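Local coordinates for isomerase/lactonizing enzyme (Agrobacterium tumefaciens, PDB 1RVK), which is of unknown function but belongs to the enolase superfamily, binds magnesium and probably acts on a carboxylate substrate as racemases and lactonizing enzymes of that family do, at residues Gln238-Ser241 with Ser242-Leu246; Ala268-Lys272 with Ala273-Asp277. All blocks are in the same frame, centred on the assembly; numbering follows the deposited sequence.

Interaction 1: Gln238-Ser241 with Ser242-Leu246; sequences QSLS and SYKWL
Ser-239 and Ser-242 meet through their hydroxyls at the start of a helix. Their OG atoms lie 2.6 Å apart, a short hydrogen bond in which either could be the donor. In Ser-239 a chi1 of 180° sets OG anti to the backbone N, beside the carbonyl carbon, which brings it to Ser-242 OG. Ser-242 OG is also hydrogen-bonded to Arg-213 NE, from helix 213-224, so this buried hydroxyl has two partners. Ser-239 is the N-cap. Its carbonyl O takes a weak bond from Ser-242 N, at 3.1 Å, and a longer weak one from Tyr-243 N. The same O lies at the edge of the Tyr-243 ring, near the ring plane, 3.5 Å from CD1. The phenol OH is hydrogen-bonded to Met-235 O. This turn opens helix 240-249, the connection between strands 230-232 and 254-256 in a beta-alpha-beta unit of the barrel domain. Regular helical bonding follows the cap. Leu-240 O accepts Lys-244 N at 3.1 Å. Trp-245 N then bonds to Ser-241 O, also at 3.1 Å. The buried side is the one with Ser-242 and Tyr-243; the tyrosine ring packs on Pro-234 and Val-254. Lys-244 is partly exposed. Its aliphatic part lies alongside the turn, with CG 3.4 Å from Leu-240 O, and it also rests on Ala-273 and Ala-275 of the loop after helix 263-272. Its CD comes only to 4.3 Å from Leu-240 CG. The solvent side is looser and belongs to Ser-241. This residue is exposed, its CB points away from the following turn, and its side chain touches Arg-213.

Interaction 2: Ala268-Lys272 with Ala273-Asp277; sequences AEWIK and AGACD
Trp-270 and Ala-275 meet where helix 263-272 ends in a Schellman motif. Ala-275 N donates to Trp-270 O at 2.9 Å, in the carbonyl plane and nearly straight (N-H...O 163°). Gly-274 N donates to Ile-271 O at 3.1 Å, but from above that carbonyl plane, 69° out of it. Gly-274 has positive phi, which turns the chain out of the helix. Just before it, Ala-273 N makes a regular helical bond to Glu-269 O. The loop then leads to strand 278-281 of the barrel domain.

The indole of Trp-270 lies against Ala-275 and Cys-276 of the loop. From CB, the ring is directed by a chi1 of -84°, with CG opposite the carbonyl carbon. In the five-membered ring, NE1 lies against Leu-240 CD1. CD2 lies 3.9 Å from Ala-275 CB. CE3 comes closer to that methyl, at 3.6 Å, and also touches Cys-276. Ala-275 CB sits 3.5 Å above the ring plane, displaced toward the rim. Next along the six-membered ring, CZ3 approaches Ala-275 O at 4.0 Å. CH2, at the far end of that ring, meets the ring of Tyr-243. The indole also packs on Pro-257, and His-266, one turn earlier in the helix, meets it too. The Trp-270 carbonyl has a second partner. A water donates to it and, at 2.6 Å, to Cys-276 O, so the water joins the helix end to the outgoing loop. Cys-276 CB lies at the edge of the indole, near its plane, 4.0 Å from CE3.

How the interactions relate
The two interactions mark opposite ends of neighbouring helices in the barrel domain. Interaction 1 is the N-terminal start of helix 240-249, and interaction 2 is the C-terminal finish of helix 263-272. Each is partly buried. Serine hydroxyls and a carbonyl dominate the first, whereas an indole, small side chains and a water shape the second. They touch directly: Tyr-243 CG is 3.4 Å from Trp-270 CH2, and Leu-240 CD1 packs at the indole NE1. These aromatic and leucine contacts form the more enclosed part of the junction. Toward the surface, Lys-244 CE packs against Ala-273 O at 3.4 Å.

Interaction 1: Gln238-Ser241 with Ser242-Leu246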
ATOM      1  N   GLN A 238      13.898 -11.073  -3.110  1.00 12.47           N
ATOM      2  CA  GLN A 238      14.917 -10.969  -4.140  1.00 12.68           C
ATOM      3  C   GLN A 238      15.246 -12.376  -4.641  1.00 12.21           C
ATOM      4  O   GLN A 238      15.873 -12.544  -5.688  1.00 14.15           O
ATOM      5  CB  GLN A 238      16.157 -10.266  -3.580  1.00 13.64           C
ATOM      6  CG  GLN A 238      15.912  -8.783  -3.314  1.00 13.31           C
ATOM      7  CD  GLN A 238      17.023  -8.118  -2.523  1.00 17.22           C
ATOM      8  OE1 GLN A 238      17.260  -8.452  -1.355  1.00 17.40           O
ATOM      9  NE2 GLN A 238      17.710  -7.168  -3.149  1.00 12.56           N
ATOM     10  N   SER A 239      14.794 -13.384  -3.898  1.00 10.22           N
ATOM     11  CA  SER A 239      15.025 -14.778  -4.274  1.00 11.26           C
ATOM     12  C   SER A 239      13.778 -15.417  -4.873  1.00 11.72           C
ATOM     13  O   SER A 239      12.998 -16.064  -4.172  1.00 11.11           O
ATOM     14  CB  SER A 239      15.484 -15.604  -3.065  1.00 13.09           C
ATOM     15  OG  SER A 239      15.699 -16.964  -3.430  1.00 12.67           O
ATOM     16  N   LEU A 240      13.605 -15.230  -6.177  1.00 11.41           N
ATOM     17  CA  LEU A 240      12.477 -15.788  -6.906  1.00 14.38           C
ATOM     18  C   LEU A 240      12.426 -17.302  -6.716  1.00 13.67           C
ATOM     19  O   LEU A 240      11.355 -17.879  -6.512  1.00 14.57           O
ATOM     20  CB  LEU A 240      12.625 -15.467  -8.397  1.00 16.50           C
ATOM     21  CG  LEU A 240      11.556 -15.994  -9.354  1.00 20.20           C
ATOM     22  CD1 LEU A 240      10.262 -15.234  -9.125  1.00 21.85           C
ATOM     23  CD2 LEU A 240      12.024 -15.818 -10.792  1.00 24.19           C
ATOM     24  N   SER A 241      13.592 -17.941  -6.786  1.00 13.07           N
ATOM     25  CA  SER A 241      13.682 -19.389  -6.640  1.00 12.95           C
ATOM     26  C   SER A 241      13.164 -19.904  -5.307  1.00 12.16           C
ATOM     27  O   SER A 241      12.593 -20.989  -5.242  1.00 11.56           O
ATOM     28  CB  SER A 241      15.125 -19.863  -6.850  1.00 14.11           C
ATOM     29  OG  SER A 241      15.439 -19.915  -8.232  1.00 16.19           O
ATOM     30  N   SER A 242      13.375 -19.139  -4.241  1.00 11.88           N
ATOM     31  CA  SER A 242      12.904 -19.550  -2.928  1.00 10.97           C
ATOM     32  C   SER A 242      11.380 -19.588  -2.907  1.00 11.91           C
ATOM     33  O   SER A 242      10.784 -20.435  -2.243  1.00 10.28           O
ATOM     34  CB  SER A 242      13.417 -18.593  -1.855  1.00 12.28           C
ATOM     35  OG  SER A 242      14.817 -18.739  -1.682  1.00 14.13           O
ATOM     36  N   TYR A 243      10.752 -18.674  -3.639  1.00 10.49           N
ATOM     37  CA  TYR A 243       9.297 -18.636  -3.685  1.00 10.93           C
ATOM     38  C   TYR A 243       8.725 -19.756  -4.544  1.00 11.72           C
ATOM     39  O   TYR A 243       7.650 -20.283  -4.250  1.00 11.54           O
ATOM     40  CB  TYR A 243       8.815 -17.270  -4.170  1.00 10.50           C
ATOM     41  CG  TYR A 243       8.778 -16.264  -3.049  1.00 10.87           C
ATOM     42  CD1 TYR A 243       9.950 -15.665  -2.578  1.00 13.74           C
ATOM     43  CD2 TYR A 243       7.580 -15.975  -2.396  1.00 11.60           C
ATOM     44  CE1 TYR A 243       9.924 -14.806  -1.476  1.00 10.96           C
ATOM     45  CE2 TYR A 243       7.545 -15.123  -1.296  1.00 10.56           C
ATOM     46  CZ  TYR A 243       8.719 -14.545  -0.842  1.00 11.86           C
ATOM     47  OH  TYR A 243       8.680 -13.715   0.254  1.00 11.75           O
ATOM     48  N   LYS A 244       9.437 -20.125  -5.604  1.00 11.33           N
ATOM     49  CA  LYS A 244       8.983 -21.225  -6.448  1.00 13.23           C
ATOM     50  C   LYS A 244       8.988 -22.483  -5.574  1.00 12.78           C
ATOM     51  O   LYS A 244       8.041 -23.278  -5.582  1.00 12.43           O
ATOM     52  CB  LYS A 244       9.931 -21.409  -7.637  1.00 16.13           C
ATOM     53  CG  LYS A 244       9.983 -20.211  -8.570  1.00 23.09           C
ATOM     54  CD  LYS A 244      11.140 -20.297  -9.564  1.00 27.63           C
ATOM     55  CE  LYS A 244      10.966 -21.443 -10.552  1.00 31.14           C
ATOM     56  NZ  LYS A 244      12.089 -21.485 -11.540  1.00 31.57           N
ATOM     57  N   TRP A 245      10.058 -22.639  -4.799  1.00 11.96           N
ATOM     58  CA  TRP A 245      10.217 -23.787  -3.911  1.00 12.10           C
ATOM     59  C   TRP A 245       9.156 -23.795  -2.813  1.00 13.75           C
ATOM     60  O   TRP A 245       8.499 -24.810  -2.578  1.00 12.93           O
ATOM     61  CB  TRP A 245      11.607 -23.759  -3.260  1.00 11.71           C
ATOM     62  CG  TRP A 245      11.825 -24.831  -2.221  1.00 12.53           C
ATOM     63  CD1 TRP A 245      12.205 -26.128  -2.441  1.00 15.02           C
ATOM     64  CD2 TRP A 245      11.636 -24.705  -0.806  1.00 13.77           C
ATOM     65  NE1 TRP A 245      12.262 -26.815  -1.248  1.00 14.54           N
ATOM     66  CE2 TRP A 245      11.917 -25.965  -0.230  1.00 14.98           C
ATOM     67  CE3 TRP A 245      11.256 -23.647   0.031  1.00 14.56           C
ATOM     68  CZ2 TRP A 245      11.827 -26.197   1.147  1.00 15.65           C
ATOM     69  CZ3 TRP A 245      11.167 -23.879   1.404  1.00 13.77           C
ATOM     70  CH2 TRP A 245      11.452 -25.142   1.945  1.00 13.00           C
ATOM     71  N   LEU A 246       8.991 -22.658  -2.144  1.00 12.52           N
ATOM     72  CA  LEU A 246       8.032 -22.560  -1.051  1.00 12.11           C
ATOM     73  C   LEU A 246       6.605 -22.831  -1.521  1.00 11.65           C
ATOM     74  O   LEU A 246       5.857 -23.543  -0.855  1.00 12.34           O
ATOM     75  CB  LEU A 246       8.131 -21.181  -0.392  1.00 10.94           C
ATOM     76  CG  LEU A 246       7.394 -20.920   0.923  1.00 15.16           C
ATOM     77  CD1 LEU A 246       5.920 -20.835   0.644  1.00 21.75           C
ATOM     78  CD2 LEU A 246       7.714 -22.008   1.948  1.00 12.58           C
TER

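Interaction 2: Ala268-Lys272 with Ala273-Asp277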
ATOM      1  N   ALA A 268       5.683 -10.205 -14.036  1.00 13.33           N
ATOM      2  CA  ALA A 268       5.434 -11.195 -15.078  1.00 12.88           C
ATOM      3  C   ALA A 268       6.327 -12.411 -14.859  1.00 12.76           C
ATOM      4  O   ALA A 268       5.910 -13.549 -15.075  1.00 12.47           O
ATOM      5  CB  ALA A 268       5.701 -10.592 -16.455  1.00 12.01           C
ATOM      6  N   GLU A 269       7.560 -12.171 -14.422  1.00 11.09           N
ATOM      7  CA  GLU A 269       8.492 -13.263 -14.181  1.00 12.07           C
ATOM      8  C   GLU A 269       7.995 -14.159 -13.051  1.00 13.15           C
ATOM      9  O   GLU A 269       8.183 -15.378 -13.093  1.00 13.27           O
ATOM     10  CB  GLU A 269       9.883 -12.716 -13.854  1.00 12.58           C
ATOM     11  CG  GLU A 269      10.422 -11.755 -14.915  1.00 13.28           C
ATOM     12  CD  GLU A 269      10.510 -12.377 -16.302  1.00 15.17           C
ATOM     13  OE1 GLU A 269      10.646 -11.613 -17.279  1.00 16.90           O
ATOM     14  OE2 GLU A 269      10.451 -13.623 -16.423  1.00 15.70           O
ATOM     15  N   TRP A 270       7.360 -13.562 -12.044  1.00 10.18           N
ATOM     16  CA  TRP A 270       6.832 -14.345 -10.935  1.00 11.94           C
ATOM     17  C   TRP A 270       5.724 -15.265 -11.435  1.00 11.76           C
ATOM     18  O   TRP A 270       5.589 -16.392 -10.969  1.00 12.46           O
ATOM     19  CB  TRP A 270       6.319 -13.428  -9.817  1.00 12.84           C
ATOM     20  CG  TRP A 270       7.419 -12.982  -8.893  1.00 12.81           C
ATOM     21  CD1 TRP A 270       8.558 -12.309  -9.235  1.00 13.95           C
ATOM     22  CD2 TRP A 270       7.508 -13.230  -7.485  1.00 12.41           C
ATOM     23  NE1 TRP A 270       9.355 -12.128  -8.125  1.00 15.56           N
ATOM     24  CE2 TRP A 270       8.733 -12.685  -7.039  1.00 12.85           C
ATOM     25  CE3 TRP A 270       6.673 -13.862  -6.557  1.00 13.21           C
ATOM     26  CZ2 TRP A 270       9.143 -12.754  -5.704  1.00 13.40           C
ATOM     27  CZ3 TRP A 270       7.080 -13.929  -5.229  1.00 15.33           C
ATOM     28  CH2 TRP A 270       8.305 -13.376  -4.817  1.00 12.70           C
ATOM     29  N   ILE A 271       4.945 -14.795 -12.404  1.00 12.48           N
ATOM     30  CA  ILE A 271       3.874 -15.618 -12.959  1.00 13.71           C
ATOM     31  C   ILE A 271       4.468 -16.733 -13.815  1.00 14.69           C
ATOM     32  O   ILE A 271       4.097 -17.901 -13.685  1.00 14.86           O
ATOM     33  CB  ILE A 271       2.909 -14.777 -13.836  1.00 13.05           C
ATOM     34  CG1 ILE A 271       2.138 -13.790 -12.956  1.00 13.13           C
ATOM     35  CG2 ILE A 271       1.941 -15.693 -14.580  1.00 12.01           C
ATOM     36  CD1 ILE A 271       1.187 -12.890 -13.721  1.00 13.61           C
ATOM     37  N   LYS A 272       5.403 -16.360 -14.681  1.00 14.57           N
ATOM     38  CA  LYS A 272       6.046 -17.306 -15.585  1.00 17.40           C
ATOM     39  C   LYS A 272       6.760 -18.442 -14.856  1.00 17.78           C
ATOM     40  O   LYS A 272       6.735 -19.593 -15.306  1.00 17.73           O
ATOM     41  CB  LYS A 272       7.043 -16.561 -16.479  1.00 20.17           C
ATOM     42  CG  LYS A 272       7.662 -17.401 -17.593  1.00 26.24           C
ATOM     43  CD  LYS A 272       6.593 -17.950 -18.523  1.00 29.79           C
ATOM     44  CE  LYS A 272       7.196 -18.534 -19.792  1.00 32.48           C
ATOM     45  NZ  LYS A 272       7.763 -17.477 -20.673  1.00 34.78           N
ATOM     46  N   ALA A 273       7.386 -18.121 -13.727  1.00 15.05           N
ATOM     47  CA  ALA A 273       8.125 -19.116 -12.959  1.00 15.44           C
ATOM     48  C   ALA A 273       7.274 -19.834 -11.918  1.00 14.92           C
ATOM     49  O   ALA A 273       7.751 -20.755 -11.259  1.00 17.02           O
ATOM     50  CB  ALA A 273       9.321 -18.460 -12.282  1.00 15.22           C
ATOM     51  N   GLY A 274       6.021 -19.414 -11.774  1.00 13.52           N
ATOM     52  CA  GLY A 274       5.142 -20.029 -10.794  1.00 13.39           C
ATOM     53  C   GLY A 274       5.633 -19.798  -9.378  1.00 13.77           C
ATOM     54  O   GLY A 274       5.577 -20.700  -8.538  1.00 14.83           O
ATOM     55  N   ALA A 275       6.103 -18.583  -9.104  1.00 11.91           N
ATOM     56  CA  ALA A 275       6.632 -18.236  -7.789  1.00 13.34           C
ATOM     57  C   ALA A 275       5.566 -17.856  -6.768  1.00 13.40           C
ATOM     58  O   ALA A 275       5.864 -17.714  -5.582  1.00 15.00           O
ATOM     59  CB  ALA A 275       7.641 -17.104  -7.921  1.00 13.48           C
ATOM     60  N   CYS A 276       4.333 -17.680  -7.225  1.00 12.83           N
ATOM     61  CA  CYS A 276       3.243 -17.322  -6.325  1.00 13.29           C
ATOM     62  C   CYS A 276       1.915 -17.852  -6.854  1.00 13.08           C
ATOM     63  O   CYS A 276       1.806 -18.203  -8.031  1.00 15.26           O
ATOM     64  CB  CYS A 276       3.160 -15.803  -6.175  1.00 11.48           C
ATOM     65  SG  CYS A 276       2.870 -14.931  -7.726  1.00 13.95           S
ATOM     66  N   ASP A 277       0.917 -17.905  -5.977  1.00 11.83           N
ATOM     67  CA  ASP A 277      -0.420 -18.379  -6.331  1.00 10.39           C
ATOM     68  C   ASP A 277      -1.349 -17.185  -6.538  1.00 11.47           C
ATOM     69  O   ASP A 277      -2.365 -17.284  -7.228  1.00 11.94           O
ATOM     70  CB  ASP A 277      -0.971 -19.259  -5.212  1.00 11.55           C
ATOM     71  CG  ASP A 277      -0.048 -20.417  -4.884  1.00 12.15           C
ATOM     72  OD1 ASP A 277       0.098 -21.320  -5.737  1.00 12.72           O
ATOM     73  OD2 ASP A 277       0.541 -20.413  -3.782  1.00 10.47           O
TER
HETATM   74  O   HOH W   1       2.750 -17.749 -10.429  1.00 34.68           O